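Local coordinates for dally-like protein (Drosophila melanogaster, PDB 3ODN), which probably acts as a cell-surface heparan sulfate proteoglycan of the glypican family linked to Hedgehog signalling, this chain being its core domain, at residues Asn100-Arg105 and Leu293-Ser298; Phe143-Tyr148 and Glu171-Leu176; Met151-Asn156 and Asn164-Val169. The protein carries 2 engineered substitutions. One frame throughout, in Å; residues are numbered along the deposited sequence.

Interaction 1 of 3, residues Asn100-Arg105 and Leu293-Ser298; sequences NSMFIR and LNIKIS
Met102 reaches out from its helix and lays its thioether against the amide of Asn294, the two side chains crossing at about a right angle. At the base of the chain, Met102 CB stands 4.0 Å from Asn294 ND2. CG is anti to the backbone N (chi1 179°), which carries the chain on toward the facing helix, and Met102 SD comes within 3.6 Å of Asn294 CB. There the chain bends (chi3 -85°), and Met102 CE closes to 3.5 Å from Asn294 ND2 while also touching Ile295 CG1. Asn294 OD1 takes a weak bond from Ile295 N, and its ND2 gives another weak one to Gln98 O, on the helix it faces. The fold here is the elongated, all-helical glypican core: helix 293-306 packs on the C-terminal end of the long helix 48-106, the two segments running 37° from parallel with axes 10.2 Å apart. An alanine in place of Asn294 would probably cost Met102 CE and SD their contact with the amide, loosening the end of the chain, and leave Gln98 O without its weak bond from ND2. Beside the amide, Asn294 O lies in the plane of the Phe103 ring at its edge, 3.4 Å from Phe103 CE2. Phe103 CZ packs at 4.0 Å on Ile297 CG2. No hydrogen bond joins the segments; Ser298 OG bonds within its own helix to Ile295 O. Phe99 stacks on the Phe103 ring, and Tyr107, Tyr111 and Phe118 meet it at inclined planes.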
ATOM      1  N   ASN A 100      28.906  -3.475   4.631  1.00 58.16           N
ATOM      2  CA  ASN A 100      29.966  -3.470   5.626  1.00 59.71           C
ATOM      3  C   ASN A 100      31.117  -4.412   5.247  1.00 67.54           C
ATOM      4  O   ASN A 100      32.287  -4.010   5.287  1.00 67.72           O
ATOM      5  CB  ASN A 100      29.412  -3.765   7.024  1.00 60.37           C
ATOM      6  CG  ASN A 100      30.491  -3.775   8.091  1.00 85.70           C
ATOM      7  OD1 ASN A 100      31.096  -4.803   8.369  1.00 76.37           O
ATOM      8  ND2 ASN A 100      30.805  -2.618   8.663  1.00 80.36           N
ATOM      9  N   SER A 101      30.773  -5.651   4.859  1.00 66.56           N
ATOM     10  CA  SER A 101      31.721  -6.680   4.448  1.00 69.24           C
ATOM     11  C   SER A 101      32.513  -6.216   3.235  1.00 71.87           C
ATOM     12  O   SER A 101      33.734  -6.358   3.239  1.00 72.52           O
ATOM     13  CB  SER A 101      30.998  -7.992   4.162  1.00 74.51           C
ATOM     14  OG  SER A 101      30.379  -8.479   5.341  1.00 80.97           O
ATOM     15  N   MET A 102      31.831  -5.630   2.217  1.00 66.40           N
ATOM     16  CA  MET A 102      32.509  -5.116   1.031  1.00 67.91           C
ATOM     17  C   MET A 102      33.431  -3.968   1.401  1.00 67.97           C
ATOM     18  O   MET A 102      34.560  -3.921   0.915  1.00 70.58           O
ATOM     19  CB  MET A 102      31.514  -4.649  -0.039  1.00 69.95           C
ATOM     20  CG  MET A 102      32.198  -4.091  -1.288  1.00 77.29           C
ATOM     21  SD  MET A 102      31.109  -3.216  -2.440  1.00 82.29           S
ATOM     22  CE  MET A 102      30.482  -4.600  -3.403  1.00 81.98           C
ATOM     23  N   PHE A 103      32.963  -3.054   2.259  1.00 59.38           N
ATOM     24  CA  PHE A 103      33.722  -1.859   2.628  1.00 56.89           C
ATOM     25  C   PHE A 103      34.979  -2.095   3.480  1.00 61.66           C
ATOM     26  O   PHE A 103      35.985  -1.487   3.181  1.00 61.31           O
ATOM     27  CB  PHE A 103      32.799  -0.726   3.076  1.00 54.74           C
ATOM     28  CG  PHE A 103      32.243   0.160   1.972  1.00 53.55           C
ATOM     29  CD1 PHE A 103      32.442   1.540   1.996  1.00 52.35           C
ATOM     30  CD2 PHE A 103      31.520  -0.385   0.908  1.00 55.12           C
ATOM     31  CE1 PHE A 103      31.952   2.355   0.970  1.00 52.13           C
ATOM     32  CE2 PHE A 103      31.014   0.436  -0.109  1.00 56.62           C
ATOM     33  CZ  PHE A 103      31.233   1.804  -0.068  1.00 52.74           C
ATOM     34  N   ILE A 104      34.961  -3.080   4.417  1.00 61.34           N
ATOM     35  CA  ILE A 104      36.104  -3.559   5.220  1.00 63.98           C
ATOM     36  C   ILE A 104      37.133  -4.191   4.267  1.00 71.60           C
ATOM     37  O   ILE A 104      38.346  -4.052   4.449  1.00 71.65           O
ATOM     38  CB  ILE A 104      35.647  -4.614   6.288  1.00 68.52           C
ATOM     39  CG1 ILE A 104      35.007  -3.942   7.520  1.00 67.66           C
ATOM     40  CG2 ILE A 104      36.802  -5.527   6.731  1.00 72.28           C
ATOM     41  CD1 ILE A 104      34.331  -4.958   8.550  1.00 79.08           C
ATOM     42  N   ARG A 105      36.634  -4.930   3.277  1.00 70.68           N
ATOM     43  CA  ARG A 105      37.488  -5.627   2.327  1.00 74.59           C
ATOM     44  C   ARG A 105      38.144  -4.693   1.317  1.00 78.23           C
ATOM     45  O   ARG A 105      39.351  -4.752   1.153  1.00 83.35           O
ATOM     46  CB  ARG A 105      36.752  -6.836   1.702  1.00 76.51           C
ATOM     47  CG  ARG A 105      36.877  -8.088   2.583  1.00 83.63           C
ATOM     48  CD  ARG A 105      35.610  -8.913   2.727  1.00 77.29           C
ATOM     49  NE  ARG A 105      35.360  -9.721   1.543  1.00 77.22           N
ATOM     50  CZ  ARG A 105      35.553 -11.035   1.475  1.00 95.66           C
ATOM     51  NH1 ARG A 105      35.960 -11.710   2.541  1.00 93.77           N
ATOM     52  NH2 ARG A 105      35.318 -11.686   0.346  1.00 78.00           N
ATOM     53  N   LEU A 293      23.538  -1.135  -3.368  1.00 57.58           N
ATOM     54  CA  LEU A 293      23.835   0.162  -2.757  1.00 56.29           C
ATOM     55  C   LEU A 293      25.329   0.350  -2.468  1.00 60.20           C
ATOM     56  O   LEU A 293      25.850   1.453  -2.663  1.00 59.84           O
ATOM     57  CB  LEU A 293      22.948   0.439  -1.523  1.00 54.51           C
ATOM     58  CG  LEU A 293      23.005   1.846  -0.878  1.00 59.11           C
ATOM     59  CD1 LEU A 293      22.831   2.966  -1.916  1.00 59.43           C
ATOM     60  CD2 LEU A 293      21.930   1.978   0.174  1.00 61.44           C
ATOM     61  N   ASN A 294      26.020  -0.743  -2.110  1.00 57.82           N
ATOM     62  CA  ASN A 294      27.465  -0.749  -1.864  1.00 59.55           C
ATOM     63  C   ASN A 294      28.280  -0.396  -3.114  1.00 64.35           C
ATOM     64  O   ASN A 294      29.217   0.404  -3.008  1.00 63.53           O
ATOM     65  CB  ASN A 294      27.917  -2.053  -1.213  1.00 61.45           C
ATOM     66  CG  ASN A 294      27.512  -3.333  -1.906  1.00 84.88           C
ATOM     67  OD1 ASN A 294      27.045  -3.355  -3.057  1.00 79.62           O
ATOM     68  ND2 ASN A 294      27.743  -4.443  -1.222  1.00 76.68           N
ATOM     69  N   ILE A 295      27.832  -0.911  -4.305  1.00 61.18           N
ATOM     70  CA  ILE A 295      28.394  -0.676  -5.646  1.00 62.24           C
ATOM     71  C   ILE A 295      28.183   0.787  -6.057  1.00 66.30           C
ATOM     72  O   ILE A 295      29.108   1.402  -6.569  1.00 68.68           O
ATOM     73  CB  ILE A 295      27.826  -1.690  -6.694  1.00 66.02           C
ATOM     74  CG1 ILE A 295      28.315  -3.127  -6.416  1.00 67.71           C
ATOM     75  CG2 ILE A 295      28.138  -1.285  -8.148  1.00 67.81           C
ATOM     76  CD1 ILE A 295      27.201  -4.186  -6.402  1.00 71.83           C
ATOM     77  N   LYS A 296      26.983   1.351  -5.813  1.00 61.93           N
ATOM     78  CA  LYS A 296      26.667   2.754  -6.151  1.00 60.89           C
ATOM     79  C   LYS A 296      27.516   3.733  -5.324  1.00 64.01           C
ATOM     80  O   LYS A 296      27.941   4.760  -5.842  1.00 65.06           O
ATOM     81  CB  LYS A 296      25.176   3.052  -5.947  1.00 60.21           C
ATOM     82  CG  LYS A 296      24.238   2.262  -6.847  1.00 77.87           C
ATOM     83  CD  LYS A 296      22.832   2.179  -6.212  1.00 86.19           C
ATOM     84  CE  LYS A 296      21.724   1.887  -7.197  1.00 89.92           C
ATOM     85  NZ  LYS A 296      20.802   3.048  -7.384  1.00 87.12           N
ATOM     86  N   ILE A 297      27.763   3.414  -4.045  1.00 59.32           N
ATOM     87  CA  ILE A 297      28.552   4.275  -3.168  1.00 58.35           C
ATOM     88  C   ILE A 297      30.070   4.156  -3.457  1.00 67.40           C
ATOM     89  O   ILE A 297      30.765   5.177  -3.450  1.00 67.56           O
ATOM     90  CB  ILE A 297      28.080   4.217  -1.669  1.00 58.00           C
ATOM     91  CG1 ILE A 297      26.610   4.682  -1.566  1.00 54.51           C
ATOM     92  CG2 ILE A 297      29.003   5.042  -0.718  1.00 59.00           C
ATOM     93  CD1 ILE A 297      25.934   4.380  -0.342  1.00 55.35           C
ATOM     94  N   SER A 298      30.558   2.936  -3.810  1.00 67.07           N
ATOM     95  CA  SER A 298      31.969   2.711  -4.181  1.00 69.62           C
ATOM     96  C   SER A 298      32.306   3.449  -5.497  1.00 77.20           C
ATOM     97  O   SER A 298      33.402   4.003  -5.644  1.00 78.55           O
ATOM     98  CB  SER A 298      32.267   1.219  -4.318  1.00 74.63           C
ATOM     99  OG  SER A 298      31.651   0.651  -5.464  1.00 89.19           O
TER

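Interaction 2 of 3, residues Phe143-Tyr148 and Glu171-Leu176; sequences FFNTLY and EHMKEL
Tyr148 and Met173 carry most of the apolar contact, sliding past each other in opposite directions. Met173 CG lies 3.4 Å from Tyr148 CD2, and Met173 CB sits 3.5 Å from CE2 of the same ring, so the base of the methionine chain runs beside one side of the tyrosine. Leu176 CD1 makes a van der Waals contact with the hydroxyl, 3.6 Å from Tyr148 OH, the two side chains crossing at about a right angle. The sulfur makes a Met-aromatic contact: Met173 SD is 5.0 Å from the centroid of the Tyr148 ring, oblique to it. Both segments belong to consecutive helices of the glypican helical core, which here cross at 99°, close to perpendicular, with axes 10.6 Å apart. Met173 SD also lies 3.9 Å from Phe144 O, while CE bends round (chi3 44°) to reach the side chain of Asn145. No hydrogen bond spans the pair. Within 171-176 the helix is kinked, and His172 O accepts from both Glu175 N and Leu176 N. Pro178, in the loop that follows, touches both Tyr148 and Met173, and Val315 of helix 308-318 packs against Tyr148 and Leu176.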
ATOM      1  N   PHE A 143      25.081  13.034   4.183  1.00 48.38           N
ATOM      2  CA  PHE A 143      25.962  11.871   4.056  1.00 46.85           C
ATOM      3  C   PHE A 143      27.105  12.098   3.050  1.00 51.27           C
ATOM      4  O   PHE A 143      28.281  11.963   3.407  1.00 52.27           O
ATOM      5  CB  PHE A 143      25.133  10.600   3.707  1.00 47.03           C
ATOM      6  CG  PHE A 143      25.942   9.469   3.128  1.00 47.28           C
ATOM      7  CD1 PHE A 143      26.737   8.674   3.946  1.00 49.77           C
ATOM      8  CD2 PHE A 143      25.935   9.216   1.760  1.00 48.94           C
ATOM      9  CE1 PHE A 143      27.522   7.657   3.405  1.00 50.40           C
ATOM     10  CE2 PHE A 143      26.742   8.217   1.221  1.00 52.11           C
ATOM     11  CZ  PHE A 143      27.527   7.446   2.049  1.00 50.38           C
ATOM     12  N   PHE A 144      26.740  12.446   1.801  1.00 46.18           N
ATOM     13  CA  PHE A 144      27.646  12.731   0.705  1.00 46.35           C
ATOM     14  C   PHE A 144      28.463  13.988   0.994  1.00 56.55           C
ATOM     15  O   PHE A 144      29.612  14.084   0.542  1.00 59.09           O
ATOM     16  CB  PHE A 144      26.858  12.869  -0.609  1.00 48.05           C
ATOM     17  CG  PHE A 144      26.484  11.575  -1.286  1.00 47.10           C
ATOM     18  CD1 PHE A 144      27.462  10.704  -1.746  1.00 49.25           C
ATOM     19  CD2 PHE A 144      25.157  11.263  -1.535  1.00 47.65           C
ATOM     20  CE1 PHE A 144      27.117   9.526  -2.414  1.00 50.12           C
ATOM     21  CE2 PHE A 144      24.812  10.078  -2.196  1.00 49.33           C
ATOM     22  CZ  PHE A 144      25.792   9.212  -2.620  1.00 47.45           C
ATOM     23  N   ASN A 145      27.909  14.930   1.786  1.00 54.90           N
ATOM     24  CA  ASN A 145      28.656  16.127   2.195  1.00 57.29           C
ATOM     25  C   ASN A 145      29.799  15.738   3.179  1.00 62.53           C
ATOM     26  O   ASN A 145      30.937  16.214   3.053  1.00 63.05           O
ATOM     27  CB  ASN A 145      27.720  17.178   2.808  1.00 54.19           C
ATOM     28  CG  ASN A 145      28.421  18.498   3.029  1.00 79.38           C
ATOM     29  OD1 ASN A 145      28.488  19.358   2.132  1.00 75.32           O
ATOM     30  ND2 ASN A 145      29.003  18.664   4.218  1.00 61.82           N
ATOM     31  N   THR A 146      29.463  14.870   4.155  1.00 58.58           N
ATOM     32  CA  THR A 146      30.358  14.335   5.184  1.00 57.81           C
ATOM     33  C   THR A 146      31.410  13.441   4.504  1.00 61.14           C
ATOM     34  O   THR A 146      32.587  13.518   4.851  1.00 61.76           O
ATOM     35  CB  THR A 146      29.528  13.547   6.240  1.00 64.18           C
ATOM     36  OG1 THR A 146      28.517  14.404   6.803  1.00 64.31           O
ATOM     37  CG2 THR A 146      30.394  12.934   7.358  1.00 59.20           C
ATOM     38  N   LEU A 147      30.977  12.603   3.547  1.00 54.91           N
ATOM     39  CA  LEU A 147      31.834  11.692   2.806  1.00 54.90           C
ATOM     40  C   LEU A 147      32.892  12.457   2.014  1.00 61.11           C
ATOM     41  O   LEU A 147      34.061  12.096   2.069  1.00 62.83           O
ATOM     42  CB  LEU A 147      30.964  10.788   1.904  1.00 54.22           C
ATOM     43  CG  LEU A 147      31.639   9.706   1.068  1.00 59.38           C
ATOM     44  CD1 LEU A 147      32.314   8.659   1.934  1.00 59.22           C
ATOM     45  CD2 LEU A 147      30.643   9.055   0.160  1.00 60.62           C
ATOM     46  N   TYR A 148      32.499  13.558   1.355  1.00 58.45           N
ATOM     47  CA  TYR A 148      33.392  14.439   0.592  1.00 60.15           C
ATOM     48  C   TYR A 148      34.447  15.146   1.466  1.00 65.58           C
ATOM     49  O   TYR A 148      35.605  15.260   1.052  1.00 66.29           O
ATOM     50  CB  TYR A 148      32.539  15.464  -0.185  1.00 61.80           C
ATOM     51  CG  TYR A 148      33.265  16.679  -0.718  1.00 63.92           C
ATOM     52  CD1 TYR A 148      34.296  16.552  -1.645  1.00 67.57           C
ATOM     53  CD2 TYR A 148      32.868  17.963  -0.358  1.00 64.99           C
ATOM     54  CE1 TYR A 148      34.943  17.670  -2.166  1.00 71.19           C
ATOM     55  CE2 TYR A 148      33.489  19.090  -0.896  1.00 68.58           C
ATOM     56  CZ  TYR A 148      34.533  18.940  -1.791  1.00 78.48           C
ATOM     57  OH  TYR A 148      35.157  20.052  -2.311  1.00 86.40           O
ATOM     58  N   GLU A 171      30.681  24.351   1.167  1.00 91.31           N
ATOM     59  CA  GLU A 171      29.910  25.394   0.484  1.00 94.39           C
ATOM     60  C   GLU A 171      30.010  25.240  -1.044  1.00 99.98           C
ATOM     61  O   GLU A 171      29.014  25.432  -1.742  1.00100.98           O
ATOM     62  CB  GLU A 171      30.411  26.795   0.895  1.00 99.10           C
ATOM     63  CG  GLU A 171      29.844  27.317   2.205  1.00111.03           C
ATOM     64  CD  GLU A 171      29.467  28.787   2.191  1.00137.58           C
ATOM     65  OE1 GLU A 171      30.383  29.642   2.146  1.00134.73           O
ATOM     66  OE2 GLU A 171      28.251  29.082   2.240  1.00132.49           O
ATOM     67  N   HIS A 172      31.215  24.884  -1.547  1.00 96.75           N
ATOM     68  CA  HIS A 172      31.528  24.684  -2.965  1.00 98.76           C
ATOM     69  C   HIS A 172      31.171  23.277  -3.494  1.00100.81           C
ATOM     70  O   HIS A 172      31.186  23.088  -4.711  1.00103.39           O
ATOM     71  CB  HIS A 172      33.030  24.928  -3.228  1.00101.55           C
ATOM     72  CG  HIS A 172      33.555  26.303  -2.934  1.00108.02           C
ATOM     73  ND1 HIS A 172      32.746  27.429  -2.991  1.00112.37           N
ATOM     74  CD2 HIS A 172      34.829  26.695  -2.690  1.00110.87           C
ATOM     75  CE1 HIS A 172      33.541  28.454  -2.728  1.00114.39           C
ATOM     76  NE2 HIS A 172      34.802  28.061  -2.539  1.00113.83           N
ATOM     77  N   MET A 173      30.882  22.293  -2.607  1.00 92.72           N
ATOM     78  CA  MET A 173      30.602  20.903  -3.003  1.00 89.46           C
ATOM     79  C   MET A 173      29.644  20.703  -4.180  1.00 95.89           C
ATOM     80  O   MET A 173      29.990  19.995  -5.132  1.00 96.00           O
ATOM     81  CB  MET A 173      30.195  20.016  -1.823  1.00 87.23           C
ATOM     82  CG  MET A 173      30.046  18.551  -2.244  1.00 88.34           C
ATOM     83  SD  MET A 173      28.942  17.482  -1.312  1.00 87.55           S
ATOM     84  CE  MET A 173      27.499  18.557  -1.119  1.00 84.67           C
ATOM     85  N   LYS A 174      28.443  21.293  -4.108  1.00 94.12           N
ATOM     86  CA  LYS A 174      27.454  21.132  -5.178  1.00 95.13           C
ATOM     87  C   LYS A 174      27.835  21.829  -6.499  1.00102.87           C
ATOM     88  O   LYS A 174      27.356  21.425  -7.561  1.00104.40           O
ATOM     89  CB  LYS A 174      26.017  21.418  -4.697  1.00 96.57           C
ATOM     90  CG  LYS A 174      25.461  20.307  -3.790  1.00100.50           C
ATOM     91  CD  LYS A 174      23.938  20.124  -3.896  1.00105.07           C
ATOM     92  CE  LYS A 174      23.487  18.833  -3.244  1.00109.21           C
ATOM     93  NZ  LYS A 174      22.004  18.701  -3.200  1.00114.97           N
ATOM     94  N   GLU A 175      28.757  22.810  -6.435  1.00101.37           N
ATOM     95  CA  GLU A 175      29.283  23.532  -7.597  1.00105.41           C
ATOM     96  C   GLU A 175      30.384  22.695  -8.290  1.00109.01           C
ATOM     97  O   GLU A 175      30.455  22.673  -9.522  1.00112.20           O
ATOM     98  CB  GLU A 175      29.826  24.913  -7.163  1.00109.28           C
ATOM     99  CG  GLU A 175      30.282  25.815  -8.301  1.00123.66           C
ATOM    100  CD  GLU A 175      30.761  27.198  -7.898  1.00147.67           C
ATOM    101  OE1 GLU A 175      31.765  27.290  -7.154  1.00137.80           O
ATOM    102  OE2 GLU A 175      30.163  28.192  -8.370  1.00144.46           O
ATOM    103  N   LEU A 176      31.219  22.000  -7.490  1.00101.49           N
ATOM    104  CA  LEU A 176      32.355  21.190  -7.948  1.00101.42           C
ATOM    105  C   LEU A 176      32.016  19.775  -8.432  1.00101.83           C
ATOM    106  O   LEU A 176      32.771  19.232  -9.246  1.00102.48           O
ATOM    107  CB  LEU A 176      33.471  21.137  -6.876  1.00 99.89           C
ATOM    108  CG  LEU A 176      34.029  22.482  -6.364  1.00107.52           C
ATOM    109  CD1 LEU A 176      34.935  22.276  -5.165  1.00105.76           C
ATOM    110  CD2 LEU A 176      34.770  23.255  -7.454  1.00115.08           C
TER

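Interaction 3 of 3, residues Met151-Asn156 and Asn164-Val169; sequences MFTVLN and NYMRCV
Phe152 and Thr153 meet the tip of Met166, which supplies much of the apolar contact. Met166 is bent at both chi2 (-43°) and chi3 (-70°), and its CE ends 3.7 Å from Thr153 CG2 and 4.0 Å from Phe152 CD1. Val169 CG1 approaches the Phe152 ring, 4.3 Å from Phe152 CG, while Tyr165 CE2 comes within 4.4 Å of Phe152 CE1. The sulfur forms a loose Met-aromatic contact, Met166 SD standing 5.5 Å from the centroid of the Phe152 ring. Polar bonds stay within each segment or go outside the pair. Asn156 ND2 lies over a face of the Phe152 ring and makes a weak bond to Phe152 O. Arg167 NH2 reaches Asn164 OD1 at 2.8 Å, with the donor above the carbonyl plane. Thr153 OG1 bonds back to Gln149 O in its own helix, and Tyr165 OH to Gly320 O. Consecutive helices 136-155 and 163-176, joined by a short loop, cross here at 122°; Phe161 of that loop meets the rings of Phe152 and Tyr165. Helix 308-318 packs against Phe152 and Val169 through Val315, helix 293-306 touches Phe152 through Phe304, and the Cys168-Cys319 disulfide ties helix 163-176 to the residue just beyond helix 308-318.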
ATOM      1  N   MET A 151      36.959  12.569   2.754  1.00 59.44           N
ATOM      2  CA  MET A 151      37.775  12.141   1.622  1.00 60.24           C
ATOM      3  C   MET A 151      38.719  13.211   1.101  1.00 65.43           C
ATOM      4  O   MET A 151      39.809  12.860   0.652  1.00 66.70           O
ATOM      5  CB  MET A 151      36.904  11.587   0.495  1.00 62.27           C
ATOM      6  CG  MET A 151      36.406  10.195   0.762  1.00 63.91           C
ATOM      7  SD  MET A 151      35.426   9.577  -0.605  1.00 68.03           S
ATOM      8  CE  MET A 151      36.742   9.284  -1.821  1.00 68.71           C
ATOM      9  N   PHE A 152      38.318  14.503   1.157  1.00 62.18           N
ATOM     10  CA  PHE A 152      39.187  15.588   0.712  1.00 64.77           C
ATOM     11  C   PHE A 152      40.384  15.653   1.659  1.00 71.08           C
ATOM     12  O   PHE A 152      41.528  15.650   1.195  1.00 72.72           O
ATOM     13  CB  PHE A 152      38.442  16.939   0.633  1.00 67.53           C
ATOM     14  CG  PHE A 152      39.328  18.092   0.205  1.00 72.69           C
ATOM     15  CD1 PHE A 152      39.951  18.901   1.150  1.00 75.87           C
ATOM     16  CD2 PHE A 152      39.600  18.320  -1.140  1.00 78.17           C
ATOM     17  CE1 PHE A 152      40.818  19.929   0.758  1.00 80.43           C
ATOM     18  CE2 PHE A 152      40.459  19.358  -1.533  1.00 84.70           C
ATOM     19  CZ  PHE A 152      41.060  20.155  -0.581  1.00 82.93           C
ATOM     20  N   THR A 153      40.113  15.668   2.981  1.00 68.35           N
ATOM     21  CA  THR A 153      41.126  15.697   4.032  1.00 70.10           C
ATOM     22  C   THR A 153      42.086  14.521   3.947  1.00 77.57           C
ATOM     23  O   THR A 153      43.279  14.757   3.921  1.00 80.54           O
ATOM     24  CB  THR A 153      40.514  15.902   5.421  1.00 84.56           C
ATOM     25  OG1 THR A 153      39.283  15.194   5.537  1.00 86.23           O
ATOM     26  CG2 THR A 153      40.271  17.351   5.725  1.00 89.94           C
ATOM     27  N   VAL A 154      41.574  13.278   3.834  1.00 75.06           N
ATOM     28  CA  VAL A 154      42.365  12.046   3.707  1.00 76.15           C
ATOM     29  C   VAL A 154      43.413  12.167   2.566  1.00 84.07           C
ATOM     30  O   VAL A 154      44.605  11.938   2.804  1.00 85.17           O
ATOM     31  CB  VAL A 154      41.444  10.793   3.557  1.00 78.57           C
ATOM     32  CG1 VAL A 154      42.217   9.567   3.074  1.00 80.38           C
ATOM     33  CG2 VAL A 154      40.728  10.475   4.862  1.00 76.24           C
ATOM     34  N   LEU A 155      42.957  12.545   1.346  1.00 80.58           N
ATOM     35  CA  LEU A 155      43.800  12.722   0.160  1.00 83.63           C
ATOM     36  C   LEU A 155      44.864  13.811   0.379  1.00 90.35           C
ATOM     37  O   LEU A 155      46.031  13.614   0.029  1.00 92.56           O
ATOM     38  CB  LEU A 155      42.922  13.074  -1.051  1.00 84.56           C
ATOM     39  CG  LEU A 155      43.642  13.455  -2.343  1.00 93.27           C
ATOM     40  CD1 LEU A 155      43.881  12.241  -3.214  1.00 95.69           C
ATOM     41  CD2 LEU A 155      42.865  14.489  -3.104  1.00 96.32           C
ATOM     42  N   ASN A 156      44.448  14.952   0.949  1.00 86.67           N
ATOM     43  CA  ASN A 156      45.318  16.092   1.191  1.00 88.40           C
ATOM     44  C   ASN A 156      45.891  16.131   2.619  1.00 95.15           C
ATOM     45  O   ASN A 156      45.782  17.129   3.344  1.00 94.05           O
ATOM     46  CB  ASN A 156      44.670  17.394   0.714  1.00 84.36           C
ATOM     47  CG  ASN A 156      44.333  17.362  -0.752  1.00103.31           C
ATOM     48  OD1 ASN A 156      45.213  17.286  -1.610  1.00 96.39           O
ATOM     49  ND2 ASN A 156      43.048  17.308  -1.070  1.00 98.59           N
ATOM     50  N   ASN A 164      37.352  26.858   9.398  1.00 99.06           N
ATOM     51  CA  ASN A 164      37.013  27.886   8.404  1.00100.51           C
ATOM     52  C   ASN A 164      37.300  27.412   6.986  1.00100.52           C
ATOM     53  O   ASN A 164      36.507  27.703   6.086  1.00101.40           O
ATOM     54  CB  ASN A 164      37.736  29.208   8.687  1.00104.72           C
ATOM     55  CG  ASN A 164      37.463  29.791  10.056  1.00136.48           C
ATOM     56  OD1 ASN A 164      36.318  30.094  10.419  1.00130.15           O
ATOM     57  ND2 ASN A 164      38.522  29.985  10.835  1.00131.83           N
ATOM     58  N   TYR A 165      38.415  26.660   6.791  1.00 92.74           N
ATOM     59  CA  TYR A 165      38.767  26.123   5.473  1.00 91.68           C
ATOM     60  C   TYR A 165      37.756  25.057   5.020  1.00 91.93           C
ATOM     61  O   TYR A 165      37.205  25.188   3.929  1.00 92.77           O
ATOM     62  CB  TYR A 165      40.214  25.581   5.405  1.00 91.41           C
ATOM     63  CG  TYR A 165      40.719  25.444   3.979  1.00 93.41           C
ATOM     64  CD1 TYR A 165      41.474  26.451   3.386  1.00 98.75           C
ATOM     65  CD2 TYR A 165      40.405  24.326   3.209  1.00 91.94           C
ATOM     66  CE1 TYR A 165      41.925  26.340   2.071  1.00102.35           C
ATOM     67  CE2 TYR A 165      40.828  24.214   1.886  1.00 94.68           C
ATOM     68  CZ  TYR A 165      41.580  25.226   1.318  1.00107.51           C
ATOM     69  OH  TYR A 165      42.010  25.116   0.018  1.00111.92           O
ATOM     70  N   MET A 166      37.500  24.035   5.866  1.00 84.37           N
ATOM     71  CA  MET A 166      36.576  22.938   5.569  1.00 82.49           C
ATOM     72  C   MET A 166      35.127  23.362   5.304  1.00 88.97           C
ATOM     73  O   MET A 166      34.443  22.689   4.537  1.00 86.76           O
ATOM     74  CB  MET A 166      36.691  21.791   6.586  1.00 81.56           C
ATOM     75  CG  MET A 166      38.034  21.030   6.517  1.00 84.03           C
ATOM     76  SD  MET A 166      38.675  20.620   4.855  1.00 88.71           S
ATOM     77  CE  MET A 166      37.500  19.368   4.329  1.00 84.07           C
ATOM     78  N   ARG A 167      34.691  24.510   5.880  1.00 89.44           N
ATOM     79  CA  ARG A 167      33.364  25.090   5.668  1.00 91.05           C
ATOM     80  C   ARG A 167      33.241  25.598   4.229  1.00 99.75           C
ATOM     81  O   ARG A 167      32.174  25.453   3.627  1.00100.01           O
ATOM     82  CB  ARG A 167      33.099  26.232   6.662  1.00 92.81           C
ATOM     83  CG  ARG A 167      32.242  25.822   7.853  1.00102.40           C
ATOM     84  CD  ARG A 167      31.877  27.003   8.738  1.00114.62           C
ATOM     85  NE  ARG A 167      32.806  27.155   9.864  1.00122.76           N
ATOM     86  CZ  ARG A 167      33.532  28.243  10.104  1.00140.53           C
ATOM     87  NH1 ARG A 167      33.442  29.302   9.307  1.00130.31           N
ATOM     88  NH2 ARG A 167      34.350  28.283  11.148  1.00127.92           N
ATOM     89  N   CYS A 168      34.342  26.175   3.677  1.00 99.78           N
ATOM     90  CA  CYS A 168      34.438  26.691   2.298  1.00103.16           C
ATOM     91  C   CYS A 168      34.345  25.526   1.304  1.00102.02           C
ATOM     92  O   CYS A 168      33.701  25.645   0.260  1.00102.45           O
ATOM     93  CB  CYS A 168      35.732  27.486   2.114  1.00107.22           C
ATOM     94  SG  CYS A 168      36.147  27.869   0.385  1.00115.94           S
ATOM     95  N   VAL A 169      34.998  24.400   1.656  1.00 94.04           N
ATOM     96  CA  VAL A 169      35.048  23.145   0.900  1.00 91.14           C
ATOM     97  C   VAL A 169      33.618  22.596   0.706  1.00 89.82           C
ATOM     98  O   VAL A 169      33.247  22.309  -0.432  1.00 88.59           O
ATOM     99  CB  VAL A 169      36.031  22.138   1.568  1.00 92.29           C
ATOM    100  CG1 VAL A 169      36.057  20.800   0.846  1.00 90.63           C
ATOM    101  CG2 VAL A 169      37.441  22.721   1.645  1.00 94.09           C
TER

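Overall arrangement
All three interactions lie toward one end of the elongated molecule, on the same side of its centre. Interactions 2 and 3 share helices 136-155 and 163-176; their centres are about 10 Å apart, and Tyr148 CE2 comes 3.3 Å from Val169 O between them. Interaction 1 is about 20 Å from interaction 2 and about 23 Å from interaction 3, centre to centre; it touches interaction 2 where Ile297 CG2 lies 4.0 Å from Phe143 CZ, but does not touch interaction 3. Along the chain, interaction 3 closes first over a few residues, interaction 2 spans it, and interaction 1 joins 100-105 to 293-298 round both. Short-range and long-range helix packing thus combine at this end of the glypican core.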